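Local coordinates for DNA-directed RNA polymerase subunit E'' (Methanocaldococcus jannaschii, PDB 3LPE) that stimulates transcription elongation as the zinc-binding Spt4 subunit of the archaeal Spt4/5 heterodimer, at the zinc ion site and the interface of chains B and A. Sequence-based numbering; all coordinates share one arbitrary frame. Chains: chain A, DNA-directed RNA polymerase subunit E''; chain B, Putative transcription antitermination protein nusG.

Contact 1 is the zinc site, built wholly from chain A, and contact 2 is the seam where chain A meets chain B; the centres of their C-alpha atoms lie about 18 Å apart. They share no residue. Contact 1 draws on strand 2-4 and on loops nearer the N-terminus of chain A, whereas contact 2 uses strand 30-33 and the residue just after it, with a loosely placed lysine of strand 51-53 at the margin, set against helix 22-35 and strand 40-45 of chain B. Zinc therefore does not bridge the subunits. It probably supports the heterodimer at a distance, by stabilising the small Spt4 fold that presents the interface strand.

Contact 1: the zinc ion site. Residues chain A 4, 6-9, 16, 18-21. With ZN (zinc ion), chain C.
A structural zinc site is the clear reading: four cysteine sulfurs from two CxxC motifs surround ZN in a near-tetrahedral shell, and no substrate is seen at the metal. This is the zinc finger of Spt4. The sulfurs of A:Cys4, A:Cys7 and A:Cys16 each bind ZN with SG at 2.3 Å, and that of A:Cys19 does so with SG at 2.4 Å. Cysteine suits the place because soft sulfur holds zinc tightly, and the ion probably keeps these groups as thiolates.

The two motifs are built alike. The first cysteine of each, A:Cys4 and A:Cys16, extends SG anti to its backbone N (chi1 -179° in A:Cys4). The second, A:Cys7 and A:Cys19, turns SG into the crowded position between backbone N and carbonyl carbon (chi1 78° in A:Cys7), so both sulfurs of a pair face one ion.

Backbone N-H groups hold the leading sulfurs. A:Cys4 SG accepts from A:Lys6 N at 3.3 Å and, almost straight, from A:Cys7 N at 3.4 Å. In the second motif A:Cys19 N donates to A:Cys16 SG at 3.5 Å, with a weak, bent one from A:Ile18 N. Such bonds would spread the negative charge of the thiolates and set the curl of each turn. Beside the metal, A:Ile18 lays CG1 over one face of the A:Tyr9 ring, 4.2 Å above its plane and toward the rim, an apolar link between the two arms. The site thus ties two neighbouring CxxC turns together and probably stabilises a protein of only 59 residues, too small for a large apolar core.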
loop_
_atom_site.group_PDB
_atom_site.type_symbol
_atom_site.label_atom_id
_atom_site.label_comp_id
_atom_site.label_asym_id
_atom_site.label_seq_id
_atom_site.Cartn_x
_atom_site.Cartn_y
_atom_site.Cartn_z
ATOM N N CYS A 4 -4.263 -5.394 13.480
ATOM C CA CYS A 4 -4.243 -6.722 14.078
ATOM C C CYS A 4 -2.839 -7.115 14.494
ATOM O O CYS A 4 -1.920 -7.008 13.713
ATOM C CB CYS A 4 -4.786 -7.777 13.086
ATOM S SG CYS A 4 -4.768 -9.411 13.843
ATOM N N LYS A 6 -1.681 -9.999 14.842
ATOM C CA LYS A 6 -1.277 -11.220 14.145
ATOM C C LYS A 6 -1.120 -11.027 12.635
ATOM O O LYS A 6 -0.114 -11.413 12.058
ATOM C CB LYS A 6 -2.290 -12.341 14.428
ATOM C CG LYS A 6 -1.755 -13.739 14.215
ATOM C CD LYS A 6 -2.820 -14.812 14.500
ATOM C CE LYS A 6 -3.304 -14.774 15.947
ATOM N NZ LYS A 6 -4.049 -16.014 16.326
ATOM N N CYS A 7 -2.128 -10.448 11.990
ATOM C CA CYS A 7 -2.134 -10.365 10.534
ATOM C C CYS A 7 -2.025 -8.926 10.050
ATOM O O CYS A 7 -1.979 -8.695 8.860
ATOM C CB CYS A 7 -3.372 -11.036 9.919
ATOM S SG CYS A 7 -4.947 -10.089 9.991
ATOM N N LYS A 8 -1.990 -7.971 10.979
ATOM C CA LYS A 8 -1.700 -6.560 10.617
ATOM C C LYS A 8 -2.818 -5.825 9.877
ATOM O O LYS A 8 -2.673 -4.648 9.488
ATOM C CB LYS A 8 -0.362 -6.453 9.858
ATOM C CG LYS A 8 0.826 -6.863 10.698
ATOM C CD LYS A 8 2.166 -6.700 9.974
ATOM C CE LYS A 8 2.429 -7.837 9.012
ATOM N NZ LYS A 8 3.891 -8.009 8.765
ATOM N N TYR A 9 -3.957 -6.493 9.708
ATOM C CA TYR A 9 -5.117 -5.841 9.118
ATOM C C TYR A 9 -5.485 -4.568 9.894
ATOM O O TYR A 9 -5.527 -4.562 11.133
ATOM C CB TYR A 9 -6.311 -6.785 9.133
ATOM C CG TYR A 9 -7.536 -6.296 8.402
ATOM C CD1 TYR A 9 -7.654 -6.442 7.022
ATOM C CD2 TYR A 9 -8.608 -5.760 9.097
ATOM C CE1 TYR A 9 -8.811 -6.026 6.353
ATOM C CE2 TYR A 9 -9.761 -5.342 8.444
ATOM C CZ TYR A 9 -9.859 -5.482 7.073
ATOM O OH TYR A 9 -11.019 -5.076 6.447
ATOM N N CYS A 16 -9.733 -8.118 15.363
ATOM C CA CYS A 16 -9.559 -8.252 13.931
ATOM C C CYS A 16 -10.718 -9.020 13.321
ATOM O O CYS A 16 -11.051 -10.112 13.785
ATOM C CB CYS A 16 -8.256 -8.977 13.629
ATOM S SG CYS A 16 -7.935 -9.230 11.876
ATOM N N ILE A 18 -10.782 -10.455 10.543
ATOM C CA ILE A 18 -10.294 -11.631 9.830
ATOM C C ILE A 18 -10.002 -12.787 10.770
ATOM O O ILE A 18 -10.555 -13.876 10.609
ATOM C CB ILE A 18 -9.029 -11.323 9.002
ATOM C CG1 ILE A 18 -9.326 -10.251 7.960
ATOM C CG2 ILE A 18 -8.530 -12.603 8.300
ATOM C CD1 ILE A 18 -8.096 -9.830 7.145
ATOM N N CYS A 19 -9.145 -12.554 11.758
ATOM C CA CYS A 19 -8.574 -13.651 12.552
ATOM C C CYS A 19 -8.901 -13.585 14.051
ATOM O O CYS A 19 -8.445 -14.426 14.843
ATOM C CB CYS A 19 -7.058 -13.735 12.332
ATOM S SG CYS A 19 -6.118 -12.437 13.223
ATOM N N HIS A 20 -9.707 -12.606 14.444
ATOM C CA HIS A 20 -10.204 -12.497 15.822
ATOM C C HIS A 20 -9.158 -12.128 16.876
ATOM O O HIS A 20 -9.441 -12.139 18.070
ATOM C CB HIS A 20 -10.953 -13.775 16.229
ATOM C CG HIS A 20 -11.816 -14.323 15.139
ATOM N ND1 HIS A 20 -11.430 -15.384 14.350
ATOM C CD2 HIS A 20 -13.030 -13.934 14.679
ATOM C CE1 HIS A 20 -12.374 -15.635 13.459
ATOM N NE2 HIS A 20 -13.356 -14.771 13.640
ATOM N N SER A 21 -7.950 -11.788 16.451
ATOM C CA SER A 21 -6.936 -11.438 17.440
ATOM C C SER A 21 -7.103 -9.964 17.869
ATOM O O SER A 21 -7.800 -9.199 17.220
ATOM C CB SER A 21 -5.535 -11.748 16.903
ATOM O OG SER A 21 -4.850 -10.573 16.534
HETATM ZN ZN ZN C . -5.923 -10.406 12.056
#

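Contact 2: the interface of chains B and A. Residues chain B 26-27, 30, 33-34, 43; chain A 30, 32, 34, 52.
A:Ile32 lies at the centre of this heterodimer interface, its backbone paired with one element of chain B and its side chain packed on another. Its main chain forms an antiparallel bridge with B:Ile43: A:Ile32 N donates to B:Ile43 O at 2.8 Å, nearly along the C=O axis, and B:Ile43 N returns a bond to A:Ile32 O at 2.9 Å, in the carbonyl plane.

The side chain reaches helix 22-35 with both branches. CG2, anti to the backbone N, meets the methyl B:Ala30 CB at 3.8 Å. CG1, anti to the carbonyl carbon (chi1 -61°), carries CD1 toward the B:Ala26 and B:Ala30 methyls and against the backbone carbonyl of B:Ala26. Beta-branched isoleucine suits a strand while offering two apolar arms; alanine and B:Gly27 keep the helix face slim enough for the strand to come close.

To one side, A:Leu30 sends its CD2 branch tip to the B:Ala26 methyl, B:Ala26 CB, at 3.9 Å. On the other, A:Ile34 crosses B:Ile43 obliquely, and its terminal methyl CD1 touches both B:Ile43 CD1 and B:Ala33 CB at 3.9 Å. The patch is thus chiefly apolar, with its backbone polar groups at A:Ile32 and B:Ile43 paired.

In the fold, strand 30-33 of chain A lies antiparallel beside strand 40-45 of chain B, extending the beta-sheet of the NGN domain into Spt4, while helix 22-35 packs across the join.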
loop_
_atom_site.group_PDB
_atom_site.type_symbol
_atom_site.label_atom_id
_atom_site.label_comp_id
_atom_site.label_asym_id
_atom_site.label_seq_id
_atom_site.Cartn_x
_atom_site.Cartn_y
_atom_site.Cartn_z
ATOM N N ALA B 26 -1.604 7.399 -0.338
ATOM C CA ALA B 26 -1.935 5.987 -0.564
ATOM C C ALA B 26 -3.449 5.785 -0.414
ATOM O O ALA B 26 -4.042 5.050 -1.183
ATOM C CB ALA B 26 -1.206 5.119 0.423
ATOM N N GLY B 27 -4.042 6.425 0.590
ATOM C CA GLY B 27 -5.479 6.357 0.829
ATOM C C GLY B 27 -6.334 6.936 -0.289
ATOM O O GLY B 27 -7.300 6.317 -0.735
ATOM N N ALA B 30 -6.081 4.629 -3.341
ATOM C CA ALA B 30 -6.882 3.392 -3.289
ATOM C C ALA B 30 -8.341 3.700 -3.635
ATOM O O ALA B 30 -8.982 2.983 -4.393
ATOM C CB ALA B 30 -6.783 2.743 -1.921
ATOM N N ALA B 33 -8.550 4.405 -7.376
ATOM C CA ALA B 33 -8.340 3.194 -8.154
ATOM C C ALA B 33 -9.654 2.395 -8.243
ATOM O O ALA B 33 -10.036 1.944 -9.312
ATOM C CB ALA B 33 -7.224 2.349 -7.536
ATOM N N GLU B 34 -10.337 2.256 -7.111
ATOM C CA GLU B 34 -11.597 1.522 -7.066
ATOM C C GLU B 34 -12.689 2.260 -7.835
ATOM O O GLU B 34 -13.366 1.674 -8.682
ATOM C CB GLU B 34 -12.028 1.262 -5.624
ATOM C CG GLU B 34 -11.120 0.292 -4.863
ATOM C CD GLU B 34 -11.741 -0.207 -3.567
ATOM O OE1 GLU B 34 -12.922 0.113 -3.306
ATOM O OE2 GLU B 34 -11.046 -0.923 -2.811
ATOM N N ILE B 43 -0.656 -0.688 -3.081
ATOM C CA ILE B 43 -0.034 0.606 -2.846
ATOM C C ILE B 43 0.733 0.463 -1.549
ATOM O O ILE B 43 0.211 -0.045 -0.565
ATOM C CB ILE B 43 -1.082 1.720 -2.709
ATOM C CG1 ILE B 43 -1.945 1.804 -3.968
ATOM C CG2 ILE B 43 -0.414 3.091 -2.535
ATOM C CD1 ILE B 43 -3.278 2.463 -3.698
ATOM N N LEU A 30 2.310 1.132 5.748
ATOM C CA LEU A 30 0.988 0.933 5.161
ATOM C C LEU A 30 1.087 0.175 3.843
ATOM O O LEU A 30 1.833 0.570 2.934
ATOM C CB LEU A 30 0.284 2.278 4.950
ATOM C CG LEU A 30 -1.027 2.286 4.160
ATOM C CD1 LEU A 30 -2.046 1.395 4.850
ATOM C CD2 LEU A 30 -1.558 3.719 4.058
ATOM N N ILE A 32 -1.685 -1.256 1.112
ATOM C CA ILE A 32 -3.085 -1.351 0.750
ATOM C C ILE A 32 -3.165 -2.345 -0.379
ATOM O O ILE A 32 -2.611 -2.106 -1.454
ATOM C CB ILE A 32 -3.650 -0.026 0.244
ATOM C CG1 ILE A 32 -3.550 1.054 1.328
ATOM C CG2 ILE A 32 -5.099 -0.189 -0.197
ATOM C CD1 ILE A 32 -4.043 2.398 0.853
ATOM N N ILE A 34 -5.414 -3.941 -3.040
ATOM C CA ILE A 34 -6.670 -3.748 -3.739
ATOM C C ILE A 34 -7.098 -5.053 -4.419
ATOM O O ILE A 34 -8.267 -5.420 -4.406
ATOM C CB ILE A 34 -6.532 -2.625 -4.779
ATOM C CG1 ILE A 34 -6.159 -1.306 -4.072
ATOM C CG2 ILE A 34 -7.816 -2.448 -5.541
ATOM C CD1 ILE A 34 -5.789 -0.198 -5.020
ATOM N N LYS A 52 -6.396 -2.913 3.991
ATOM C CA LYS A 52 -5.210 -2.157 4.291
ATOM C C LYS A 52 -4.530 -2.851 5.459
ATOM O O LYS A 52 -5.201 -3.312 6.372
ATOM C CB LYS A 52 -5.604 -0.715 4.641
ATOM C CG LYS A 52 -6.569 -0.098 3.614
ATOM C CD LYS A 52 -7.380 1.044 4.215
ATOM C CE LYS A 52 -6.790 2.399 3.860
ATOM N NZ LYS A 52 -7.167 2.766 2.470
#